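Local coordinates for putative short-chain dehydrogenase/reductase (Burkholderia xenovorans, PDB 5IZ4), which probably works as an NAD(P)-dependent oxidoreductase of the short-chain dehydrogenase/reductase family, perhaps a 3-oxoacyl-[acyl-carrier-protein] reductase, and binds ADP in the crystal, at residues 75-85 against 131-142; 101-109 against 120-128. All coordinates share one frame; numbering follows the deposited sequence. Where two conformers were deposited one is given.

Contact 1 (75-85 against 131-142); sequences VGKDADCRHAV and GLYQMTRAAVPL. With ADP (adenosine-5'-diphosphate), chain B.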
loop_
_atom_site.group_PDB
_atom_site.type_symbol
_atom_site.label_atom_id
_atom_site.label_comp_id
_atom_site.label_asym_id
_atom_site.label_seq_id
_atom_site.Cartn_x
_atom_site.Cartn_y
_atom_site.Cartn_z
ATOM N N VAL A 75 30.351 4.384 -3.313
ATOM C CA VAL A 75 29.257 5.170 -3.879
ATOM C C VAL A 75 28.846 6.319 -2.965
ATOM O O VAL A 75 28.201 7.269 -3.427
ATOM C CB VAL A 75 28.026 4.295 -4.221
ATOM C CG1 VAL A 75 28.335 3.328 -5.377
ATOM C CG2 VAL A 75 27.522 3.541 -2.995
ATOM N N GLY A 76 29.205 6.277 -1.682
ATOM C CA GLY A 76 28.943 7.414 -0.820
ATOM C C GLY A 76 29.713 8.665 -1.204
ATOM O O GLY A 76 29.367 9.764 -0.754
ATOM N N LYS A 77 30.759 8.521 -2.015
ATOM C CA LYS A 77 31.546 9.655 -2.481
ATOM C C LYS A 77 31.090 10.008 -3.888
ATOM O O LYS A 77 31.239 9.201 -4.810
ATOM C CB LYS A 77 33.042 9.333 -2.461
ATOM C CG LYS A 77 33.582 9.041 -1.080
ATOM C CD LYS A 77 35.100 8.909 -1.095
ATOM C CE LYS A 77 35.646 8.859 0.311
ATOM N NZ LYS A 77 37.125 8.788 0.277
ATOM N N ASP A 78 30.558 11.217 -4.061
ATOM C CA ASP A 78 30.024 11.584 -5.368
ATOM C C ASP A 78 31.088 11.502 -6.454
ATOM O O ASP A 78 30.792 11.120 -7.590
ATOM C CB ASP A 78 29.426 12.984 -5.337
ATOM C CG ASP A 78 28.672 13.302 -6.601
ATOM O OD1 ASP A 78 27.661 12.614 -6.835
ATOM O OD2 ASP A 78 29.081 14.215 -7.349
ATOM N N ALA A 79 32.333 11.885 -6.134
ATOM C CA ALA A 79 33.388 11.852 -7.144
ATOM C C ALA A 79 33.646 10.429 -7.621
ATOM O O ALA A 79 33.993 10.214 -8.787
ATOM C CB ALA A 79 34.683 12.462 -6.596
ATOM N N ASP A 80 33.520 9.449 -6.720
ATOM C CA ASP A 80 33.720 8.056 -7.112
ATOM C C ASP A 80 32.652 7.616 -8.105
ATOM O O ASP A 80 32.945 6.872 -9.047
ATOM C CB ASP A 80 33.700 7.147 -5.880
ATOM C CG ASP A 80 35.030 7.138 -5.126
ATOM O OD1 ASP A 80 35.831 8.076 -5.301
ATOM O OD2 ASP A 80 35.268 6.187 -4.350
ATOM N N CYS A 81 31.412 8.076 -7.907
ATOM C CA CYS A 81 30.334 7.750 -8.839
ATOM C C CYS A 81 30.592 8.375 -10.201
ATOM O O CYS A 81 30.440 7.714 -11.234
ATOM C CB CYS A 81 28.988 8.219 -8.283
ATOM S SG CYS A 81 28.492 7.459 -6.733
ATOM N N ARG A 82 31.010 9.642 -10.221
ATOM C CA ARG A 82 31.292 10.311 -11.487
ATOM C C ARG A 82 32.455 9.656 -12.218
ATOM O O ARG A 82 32.400 9.474 -13.441
ATOM C CB ARG A 82 31.601 11.789 -11.249
ATOM C CG ARG A 82 30.536 12.545 -10.476
ATOM C CD ARG A 82 29.310 12.814 -11.323
ATOM N NE ARG A 82 28.437 13.792 -10.679
ATOM C CZ ARG A 82 27.315 14.262 -11.210
ATOM N NH1 ARG A 82 26.919 13.851 -12.406
ATOM N NH2 ARG A 82 26.592 15.154 -10.547
ATOM N N HIS A 83 33.541 9.350 -11.498
ATOM C CA HIS A 83 34.680 8.694 -12.131
ATOM C C HIS A 83 34.284 7.345 -12.717
ATOM O O HIS A 83 34.730 6.981 -13.814
ATOM C CB HIS A 83 35.814 8.519 -11.125
ATOM C CG HIS A 83 37.061 7.939 -11.718
ATOM N ND1 HIS A 83 37.251 6.582 -11.868
ATOM C CD2 HIS A 83 38.179 8.531 -12.197
ATOM C CE1 HIS A 83 38.436 6.363 -12.412
ATOM N NE2 HIS A 83 39.019 7.530 -12.621
ATOM N N ALA A 84 33.452 6.590 -11.997
ATOM C CA ALA A 84 33.019 5.280 -12.481
ATOM C C ALA A 84 32.267 5.407 -13.799
ATOM O O ALA A 84 32.529 4.664 -14.757
ATOM C CB ALA A 84 32.161 4.591 -11.421
ATOM N N VAL A 85 31.332 6.359 -13.873
ATOM C CA VAL A 85 30.587 6.557 -15.108
ATOM C C VAL A 85 31.510 7.041 -16.217
ATOM O O VAL A 85 31.359 6.644 -17.380
ATOM C CB VAL A 85 29.405 7.512 -14.867
ATOM C CG1 VAL A 85 28.811 7.976 -16.180
ATOM C CG2 VAL A 85 28.348 6.818 -14.014
ATOM N N GLY A 131 24.341 7.211 -1.586
ATOM C CA GLY A 131 25.191 6.592 -2.590
ATOM C C GLY A 131 24.399 6.087 -3.780
ATOM O O GLY A 131 24.833 6.210 -4.931
ATOM N N LEU A 132 23.218 5.531 -3.518
ATOM C CA LEU A 132 22.362 5.055 -4.596
ATOM C C LEU A 132 21.896 6.214 -5.468
ATOM O O LEU A 132 21.926 6.125 -6.702
ATOM C CB LEU A 132 21.189 4.290 -3.994
ATOM C CG LEU A 132 20.149 3.661 -4.930
ATOM C CD1 LEU A 132 19.583 2.380 -4.311
ATOM C CD2 LEU A 132 19.038 4.657 -5.221
ATOM N N TYR A 133 21.488 7.321 -4.844
ATOM C CA TYR A 133 21.124 8.514 -5.602
ATOM C C TYR A 133 22.304 9.048 -6.414
ATOM O O TYR A 133 22.148 9.424 -7.586
ATOM C CB TYR A 133 20.606 9.597 -4.659
ATOM C CG TYR A 133 20.342 10.897 -5.377
ATOM C CD1 TYR A 133 21.298 11.910 -5.402
ATOM C CD2 TYR A 133 19.142 11.104 -6.054
ATOM C CE1 TYR A 133 21.070 13.099 -6.074
ATOM C CE2 TYR A 133 18.894 12.287 -6.727
ATOM C CZ TYR A 133 19.870 13.283 -6.736
ATOM O OH TYR A 133 19.628 14.453 -7.408
ATOM N N GLN A 134 23.484 9.129 -5.798
ATOM C CA GLN A 134 24.627 9.722 -6.486
ATOM C C GLN A 134 25.038 8.889 -7.695
ATOM O O GLN A 134 25.404 9.439 -8.742
ATOM C CB GLN A 134 25.795 9.900 -5.510
ATOM C CG GLN A 134 25.534 11.034 -4.504
ATOM C CD GLN A 134 26.687 11.285 -3.530
ATOM O OE1 GLN A 134 26.854 12.403 -3.044
ATOM N NE2 GLN A 134 27.462 10.242 -3.218
ATOM N N MET A 135 24.964 7.563 -7.577
ATOM C CA MET A 135 25.290 6.700 -8.708
ATOM C C MET A 135 24.271 6.878 -9.826
ATOM O O MET A 135 24.632 7.010 -11.002
ATOM C CB MET A 135 25.336 5.240 -8.250
ATOM C CG MET A 135 25.997 4.315 -9.243
ATOM S SD MET A 135 27.752 4.722 -9.443
ATOM C CE MET A 135 28.017 4.064 -11.088
ATOM N N THR A 136 22.987 6.894 -9.465
ATOM C CA THR A 136 21.932 7.078 -10.452
ATOM C C THR A 136 22.083 8.417 -11.163
ATOM O O THR A 136 22.055 8.480 -12.397
ATOM C CB THR A 136 20.564 6.980 -9.783
ATOM O OG1 THR A 136 20.423 5.705 -9.136
ATOM C CG2 THR A 136 19.475 7.118 -10.825
ATOM N N ARG A 137 22.268 9.495 -10.390
ATOM C CA ARG A 137 22.464 10.821 -10.974
ATOM C C ARG A 137 23.641 10.840 -11.938
ATOM O O ARG A 137 23.560 11.451 -13.013
ATOM C CB ARG A 137 22.675 11.867 -9.876
ATOM C CG ARG A 137 23.054 13.249 -10.428
ATOM C CD ARG A 137 23.153 14.336 -9.336
ATOM N NE ARG A 137 24.211 14.064 -8.357
ATOM C CZ ARG A 137 24.361 14.724 -7.215
ATOM N NH1 ARG A 137 23.533 15.716 -6.903
ATOM N NH2 ARG A 137 25.354 14.401 -6.386
ATOM N N ALA A 138 24.758 10.201 -11.563
ATOM C CA ALA A 138 25.933 10.216 -12.428
ATOM C C ALA A 138 25.663 9.524 -13.760
ATOM O O ALA A 138 26.183 9.953 -14.799
ATOM C CB ALA A 138 27.123 9.560 -11.720
ATOM N N ALA A 139 24.825 8.486 -13.753
ATOM C CA ALA A 139 24.507 7.690 -14.930
ATOM C C ALA A 139 23.379 8.265 -15.775
ATOM O O ALA A 139 23.224 7.844 -16.928
ATOM C CB ALA A 139 24.121 6.264 -14.515
ATOM N N VAL A 140 22.609 9.216 -15.237
ATOM C CA VAL A 140 21.404 9.689 -15.937
ATOM C C VAL A 140 21.706 10.234 -17.328
ATOM O O VAL A 140 20.970 9.887 -18.273
ATOM C CB VAL A 140 20.652 10.704 -15.052
ATOM C CG1 VAL A 140 19.832 11.662 -15.904
ATOM C CG2 VAL A 140 19.766 9.986 -14.038
ATOM N N PRO A 141 22.719 11.083 -17.547
ATOM C CA PRO A 141 22.951 11.571 -18.920
ATOM C C PRO A 141 23.123 10.455 -19.939
ATOM O O PRO A 141 22.476 10.477 -20.995
ATOM C CB PRO A 141 24.215 12.430 -18.771
ATOM C CG PRO A 141 24.110 12.974 -17.380
ATOM C CD PRO A 141 23.539 11.822 -16.561
ATOM N N LEU A 142 23.958 9.454 -19.639
ATOM C CA LEU A 142 24.142 8.351 -20.580
ATOM C C LEU A 142 22.903 7.462 -20.656
ATOM O O LEU A 142 22.563 6.960 -21.737
ATOM C CB LEU A 142 25.373 7.531 -20.198
ATOM C CG LEU A 142 26.681 8.040 -20.803
ATOM C CD1 LEU A 142 27.867 7.304 -20.207
ATOM C CD2 LEU A 142 26.644 7.881 -22.315
HETATM P PB ADP B . 23.420 -8.615 -0.941
HETATM O O1B ADP B . 23.330 -7.059 -1.137
HETATM O O2B ADP B . 23.906 -9.441 -2.167
HETATM O O3B ADP B . 22.287 -9.290 -0.104
HETATM P PA ADP B . 26.307 -8.091 -0.135
HETATM O O1A ADP B . 26.882 -7.372 1.213
HETATM O O2A ADP B . 27.314 -9.154 -0.676
HETATM O O3A ADP B . 24.831 -8.555 0.208
HETATM O "O5'" ADP B . 26.311 -6.758 -1.117
HETATM C "C5'" ADP B . 26.725 -5.463 -0.654
HETATM C "C4'" ADP B . 27.844 -5.045 -1.612
HETATM O "O4'" ADP B . 28.022 -3.573 -1.581
HETATM C "C3'" ADP B . 29.230 -5.644 -1.263
HETATM O "O3'" ADP B . 29.983 -5.915 -2.411
HETATM C "C2'" ADP B . 29.857 -4.446 -0.497
HETATM O "O2'" ADP B . 31.274 -4.618 -0.570
HETATM C "C1'" ADP B . 29.387 -3.286 -1.354
HETATM N N9 ADP B . 29.524 -1.998 -0.643
HETATM C C8 ADP B . 29.397 -1.717 0.727
HETATM N N7 ADP B . 29.604 -0.443 0.963
HETATM C C5 ADP B . 29.874 0.132 -0.264
HETATM C C6 ADP B . 30.170 1.430 -0.639
HETATM N N6 ADP B . 30.236 2.414 0.292
HETATM N N1 ADP B . 30.390 1.698 -1.931
HETATM C C2 ADP B . 30.329 0.698 -2.827
HETATM N N3 ADP B . 30.059 -0.565 -2.553
HETATM C C4 ADP B . 29.828 -0.825 -1.259
HETATM O O HOH W 1 26.295 12.060 -9.082
HETATM O O HOH W 2 30.005 13.076 -1.912
HETATM O O HOH W 3 27.967 12.008 -14.916
#

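Contact 2 (101-109 against 120-128); sequences CAGTTRVIP and EFERVYRVN. With ADP (adenosine-5'-diphosphate), chain B.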
loop_
_atom_site.group_PDB
_atom_site.type_symbol
_atom_site.label_atom_id
_atom_site.label_comp_id
_atom_site.label_asym_id
_atom_site.label_seq_id
_atom_site.Cartn_x
_atom_site.Cartn_y
_atom_site.Cartn_z
ATOM N N CYS A 101 23.238 -2.170 -6.385
ATOM C CA CYS A 101 23.299 -3.209 -5.363
ATOM C C CYS A 101 24.260 -2.885 -4.227
ATOM O O CYS A 101 24.313 -3.643 -3.254
ATOM C CB CYS A 101 23.695 -4.561 -5.969
ATOM S SG CYS A 101 22.728 -5.020 -7.430
ATOM N N ALA A 102 25.015 -1.798 -4.324
ATOM C CA ALA A 102 25.892 -1.419 -3.226
ATOM C C ALA A 102 25.053 -1.114 -1.992
ATOM O O ALA A 102 24.033 -0.420 -2.078
ATOM C CB ALA A 102 26.729 -0.203 -3.619
ATOM N N GLY A 103 25.465 -1.651 -0.849
ATOM C CA GLY A 103 24.727 -1.381 0.373
ATOM C C GLY A 103 25.490 -1.868 1.581
ATOM O O GLY A 103 26.488 -2.584 1.466
ATOM N N THR A 104 25.011 -1.460 2.752
ATOM C CA THR A 104 25.652 -1.885 3.984
ATOM C C THR A 104 24.619 -1.960 5.094
ATOM O O THR A 104 23.522 -1.404 4.994
ATOM C CB THR A 104 26.797 -0.946 4.388
ATOM O OG1 THR A 104 27.569 -1.560 5.426
ATOM C CG2 THR A 104 26.241 0.368 4.910
ATOM N N THR A 105 24.979 -2.677 6.150
ATOM C CA THR A 105 24.166 -2.737 7.356
ATOM C C THR A 105 25.034 -3.239 8.497
ATOM O O THR A 105 26.228 -3.500 8.334
ATOM C CB THR A 105 22.937 -3.635 7.183
ATOM O OG1 THR A 105 22.059 -3.447 8.303
ATOM C CG2 THR A 105 23.337 -5.102 7.084
ATOM N N ARG A 106 24.414 -3.345 9.665
ATOM C CA ARG A 106 24.987 -4.028 10.815
ATOM C C ARG A 106 23.818 -4.513 11.656
ATOM O O ARG A 106 22.865 -3.758 11.873
ATOM C CB ARG A 106 25.899 -3.103 11.623
ATOM C CG ARG A 106 26.524 -3.758 12.830
ATOM C CD ARG A 106 27.839 -3.076 13.205
ATOM N NE ARG A 106 27.669 -1.661 13.532
ATOM C CZ ARG A 106 27.254 -1.212 14.713
ATOM N NH1 ARG A 106 26.953 -2.071 15.682
ATOM N NH2 ARG A 106 27.132 0.095 14.928
ATOM N N VAL A 107 23.870 -5.770 12.092
ATOM C CA VAL A 107 22.764 -6.328 12.865
ATOM C C VAL A 107 22.738 -5.685 14.245
ATOM O O VAL A 107 23.703 -5.790 15.014
ATOM C CB VAL A 107 22.883 -7.854 12.976
ATOM C CG1 VAL A 107 21.764 -8.404 13.855
ATOM C CG2 VAL A 107 22.834 -8.497 11.598
ATOM N N ILE A 108 21.630 -5.019 14.560
ATOM C CA ILE A 108 21.361 -4.439 15.877
ATOM C C ILE A 108 19.886 -4.671 16.169
ATOM O O ILE A 108 19.046 -4.203 15.394
ATOM C CB ILE A 108 21.661 -2.933 15.920
ATOM C CG1 ILE A 108 23.069 -2.624 15.403
ATOM C CG2 ILE A 108 21.476 -2.401 17.331
ATOM C CD1 ILE A 108 23.289 -1.136 15.159
ATOM N N PRO A 109 19.521 -5.359 17.252
ATOM C CA PRO A 109 18.095 -5.585 17.533
ATOM C C PRO A 109 17.320 -4.275 17.593
ATOM O O PRO A 109 17.788 -3.283 18.156
ATOM C CB PRO A 109 18.111 -6.291 18.890
ATOM C CG PRO A 109 19.460 -6.972 18.938
ATOM C CD PRO A 109 20.396 -6.029 18.229
ATOM N N GLU A 120 25.500 5.426 13.158
ATOM C CA GLU A 120 25.118 4.259 12.376
ATOM C C GLU A 120 23.974 4.579 11.422
ATOM O O GLU A 120 23.972 4.107 10.279
ATOM C CB GLU A 120 24.757 3.102 13.309
ATOM C CG GLU A 120 24.289 1.840 12.597
ATOM C CD GLU A 120 25.379 1.160 11.782
ATOM O OE1 GLU A 120 26.585 1.537 11.901
ATOM O OE2 GLU A 120 25.019 0.242 11.009
ATOM N N PHE A 121 23.022 5.416 11.849
ATOM C CA PHE A 121 21.974 5.844 10.926
ATOM C C PHE A 121 22.595 6.512 9.708
ATOM O O PHE A 121 22.224 6.216 8.566
ATOM C CB PHE A 121 20.994 6.810 11.607
ATOM C CG PHE A 121 19.898 6.147 12.415
ATOM C CD1 PHE A 121 20.053 5.938 13.780
ATOM C CD2 PHE A 121 18.703 5.771 11.818
ATOM C CE1 PHE A 121 19.050 5.360 14.535
ATOM C CE2 PHE A 121 17.683 5.185 12.572
ATOM C CZ PHE A 121 17.859 4.975 13.930
ATOM N N GLU A 122 23.568 7.405 9.936
ATOM C CA GLU A 122 24.220 8.084 8.815
ATOM C C GLU A 122 25.094 7.131 8.008
ATOM O O GLU A 122 25.146 7.235 6.778
ATOM C CB GLU A 122 25.054 9.279 9.301
ATOM C CG GLU A 122 24.217 10.388 9.914
ATOM C CD GLU A 122 24.896 11.751 9.881
ATOM O OE1 GLU A 122 26.133 11.809 10.056
ATOM O OE2 GLU A 122 24.182 12.766 9.680
ATOM N N ARG A 123 25.786 6.194 8.675
ATOM C CA ARG A 123 26.677 5.291 7.953
ATOM C C ARG A 123 25.898 4.457 6.953
ATOM O O ARG A 123 26.320 4.279 5.803
ATOM C CB ARG A 123 27.418 4.379 8.931
ATOM C CG ARG A 123 28.534 3.538 8.288
ATOM C CD ARG A 123 29.044 2.460 9.240
ATOM N NE ARG A 123 28.029 1.425 9.429
ATOM C CZ ARG A 123 27.832 0.411 8.590
ATOM N NH1 ARG A 123 28.595 0.283 7.506
ATOM N NH2 ARG A 123 26.871 -0.481 8.835
ATOM N N VAL A 124 24.743 3.953 7.371
ATOM C CA VAL A 124 23.922 3.116 6.503
ATOM C C VAL A 124 23.264 3.955 5.414
ATOM O O VAL A 124 23.175 3.541 4.249
ATOM C CB VAL A 124 22.880 2.374 7.359
ATOM C CG1 VAL A 124 21.899 1.638 6.495
ATOM C CG2 VAL A 124 23.578 1.419 8.322
ATOM N N TYR A 125 22.782 5.147 5.781
ATOM C CA TYR A 125 22.097 6.005 4.821
ATOM C C TYR A 125 23.051 6.482 3.740
ATOM O O TYR A 125 22.646 6.668 2.585
ATOM C CB TYR A 125 21.493 7.199 5.553
ATOM C CG TYR A 125 20.403 7.962 4.836
ATOM C CD1 TYR A 125 20.612 9.267 4.407
ATOM C CD2 TYR A 125 19.145 7.399 4.639
ATOM C CE1 TYR A 125 19.594 9.995 3.782
ATOM C CE2 TYR A 125 18.138 8.107 4.024
ATOM C CZ TYR A 125 18.361 9.402 3.588
ATOM O OH TYR A 125 17.332 10.120 2.980
ATOM N N ARG A 126 24.320 6.671 4.106
ATOM C CA ARG A 126 25.299 7.180 3.159
ATOM C C ARG A 126 25.481 6.226 1.987
ATOM O O ARG A 126 25.600 6.664 0.841
ATOM C CB ARG A 126 26.613 7.432 3.897
ATOM C CG ARG A 126 27.866 7.470 3.062
ATOM C CD ARG A 126 28.045 8.781 2.306
ATOM N NE ARG A 126 27.858 9.998 3.106
ATOM C CZ ARG A 126 27.948 11.216 2.581
ATOM N NH1 ARG A 126 28.253 11.342 1.290
ATOM N NH2 ARG A 126 27.745 12.299 3.323
ATOM N N VAL A 127 25.479 4.916 2.249
ATOM C CA VAL A 127 25.617 3.946 1.164
ATOM C C VAL A 127 24.270 3.662 0.523
ATOM O O VAL A 127 24.129 3.665 -0.706
ATOM C CB VAL A 127 26.252 2.640 1.671
ATOM C CG1 VAL A 127 26.497 1.697 0.494
ATOM C CG2 VAL A 127 27.538 2.907 2.463
ATOM N N ASN A 128 23.258 3.391 1.347
ATOM C CA ASN A 128 22.040 2.799 0.820
ATOM C C ASN A 128 21.176 3.816 0.100
ATOM O O ASN A 128 20.460 3.456 -0.846
ATOM C CB ASN A 128 21.243 2.141 1.954
ATOM C CG ASN A 128 21.960 0.958 2.557
ATOM O OD1 ASN A 128 23.070 0.614 2.151
ATOM N ND2 ASN A 128 21.334 0.326 3.540
HETATM P PB ADP B . 23.420 -8.615 -0.941
HETATM O O1B ADP B . 23.330 -7.059 -1.137
HETATM O O2B ADP B . 23.906 -9.441 -2.167
HETATM O O3B ADP B . 22.287 -9.290 -0.104
HETATM P PA ADP B . 26.307 -8.091 -0.135
HETATM O O1A ADP B . 26.882 -7.372 1.213
HETATM O O2A ADP B . 27.314 -9.154 -0.676
HETATM O O3A ADP B . 24.831 -8.555 0.208
HETATM O "O5'" ADP B . 26.311 -6.758 -1.117
HETATM C "C5'" ADP B . 26.725 -5.463 -0.654
HETATM C "C4'" ADP B . 27.844 -5.045 -1.612
HETATM O "O4'" ADP B . 28.022 -3.573 -1.581
HETATM C "C3'" ADP B . 29.230 -5.644 -1.263
HETATM O "O3'" ADP B . 29.983 -5.915 -2.411
HETATM C "C2'" ADP B . 29.857 -4.446 -0.497
HETATM O "O2'" ADP B . 31.274 -4.618 -0.570
HETATM C "C1'" ADP B . 29.387 -3.286 -1.354
HETATM N N9 ADP B . 29.524 -1.998 -0.643
HETATM C C8 ADP B . 29.397 -1.717 0.727
HETATM N N7 ADP B . 29.604 -0.443 0.963
HETATM C C5 ADP B . 29.874 0.132 -0.264
HETATM C C6 ADP B . 30.170 1.430 -0.639
HETATM N N6 ADP B . 30.236 2.414 0.292
HETATM N N1 ADP B . 30.390 1.698 -1.931
HETATM C C2 ADP B . 30.329 0.698 -2.827
HETATM N N3 ADP B . 30.059 -0.565 -2.553
HETATM C C4 ADP B . 29.828 -0.825 -1.259
HETATM O O HOH W 4 23.946 2.194 -3.311
HETATM O O HOH W 5 22.743 -0.980 11.281
HETATM O O HOH W 6 29.181 -0.292 12.090
#

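Contact 1 (75-85 against 131-142)
Helix 78-85 lies against helix 131-142, the two helices running in the same general direction with their axes 33° apart and 8.6 Å from each other at closest approach. The two backbones come nearest ahead of helix 78-85, where the CA atoms of Gly76 and Gly131 are 4.2 Å apart and Gly131 CA directs a C-H at Val75 O. One turn further along, Gln134 reaches its amide to the backbone carbonyls of Val75 and Gly76. With the chain extended beyond CG, NE2 gives a hydrogen bond to Gly76 O at 3.2 Å, arriving from above that carbonyl plane, and a weaker one to Val75 O.

The packing is knobs-into-holes. Cys81 fits among Gly131, Gln134, Met135 and Ala138, its SG 3.6 Å from Met135 N, and Val85 fits among Met135, Ala138, Ala139 and Leu142, with CG2 3.8 Å from Ala138 CB. Met135 bends at chi2 (65°), passing SD beside the Cys81 side chain and CE to Val85 and Ala84. The pair belongs to a helical layer on one side of the parallel sheet of the Rossmann fold, where Met135 also reaches strands 16-20 and 97-100.

Toward the second subunit, Asp78 makes a salt bridge to Arg137: NH2 lies 3.0 Å from OD1, which is in the guanidinium plane, although the carboxylate itself is met from above its own plane. Water 1 ties Asp78 OD1 to Gln134 O and Arg137 NE. The guanidinium of Arg82 runs nearly parallel to that of Arg137, 7° between planes, and the shared carboxylate of Asp78 probably offsets their like charges, with a weak bond from Arg82 NE to OD2. Arg137 NH1 turns instead to Ile116 O and Phe113 O of the second subunit.

Contact 2 (101-109 against 120-128)
Asn128 turns its CG anti to its own carbonyl carbon (chi1 -66°), while Arg123 bends at chi3 (70°); together these rotations lay an amide and a guanidinium against the extended strand-like loop 101-109. Asn128, in a wider pi-type turn of the helix at 126-128, clasps the backbone of Thr104 at both ends. Its OD1 takes the Thr104 N-H at 2.9 Å, in the carbonyl plane and on a lone pair, and its ND2 returns a bond to Thr104 O at 3.1 Å, which fixes the rotation of the amide. Gly103 CA also sits close to OD1, at 3.1 Å.

Arg123 works on the side chain of the same threonine: NH1 donates to Thr104 OG1 at 3.0 Å, with the oxygen near the guanidinium plane. The other nitrogens grip Glu120 one turn earlier, NE to OE1 and NH2 to OE2, each 2.9 Å, a side-on, two-nitrogen grip that fixes how the guanidinium is turned. Glu120 has a second cationic neighbour in Arg106, whose NH2 makes a weak, long salt bridge to OE1, with the two planes 70° apart. Water 5 links Arg106 O to OE2. Ile108 CD1 rests over one face of the Arg106 guanidinium, toward its rim.

Closer to the nucleotide, Val127 packs CG1 on Gly103 CA and sets CG2 against Thr104 CG2 and ADP N6, while Gly103 N donates to ADP O4' at 3.3 Å. Ala102 and Gly103 close an Asn-X-Ala-Gly sequence, consistent with the NNAG motif of classical short-chain dehydrogenases. The loop leaves the carboxy end of strand 97-100 in the Rossmann fold and runs alongside the early part of helix 118-146; helix 171-191 touches both, Thr105 meeting Tyr173, Asn128 ND2 hydrogen-bonded to Ser176 OG and Val124 packed on the same serine.

Contacts 1 and 2 share helix 118-146: contact 2 uses its earlier turns and contact 1 the later ones, with centres about 18 Å apart. They join where Gly131 N probably bonds to Arg126 O (2.8 Å) and Arg126 NH1 to Gly76 O (2.8 Å). Between them is the adenosine pocket. From contact 1, Val75 N donates to ADP N1 at 3.0 Å, and from contact 2 the 101-103 loop adjoins the sugar and base, with Ala102 CB 3.5 Å from ADP N3. Val75 CG2 meets Ala102 CB at 3.9 Å and Val127 CG1 at 4.1 Å, so the two walls touch. Both contacts also reach the second subunit through this helix.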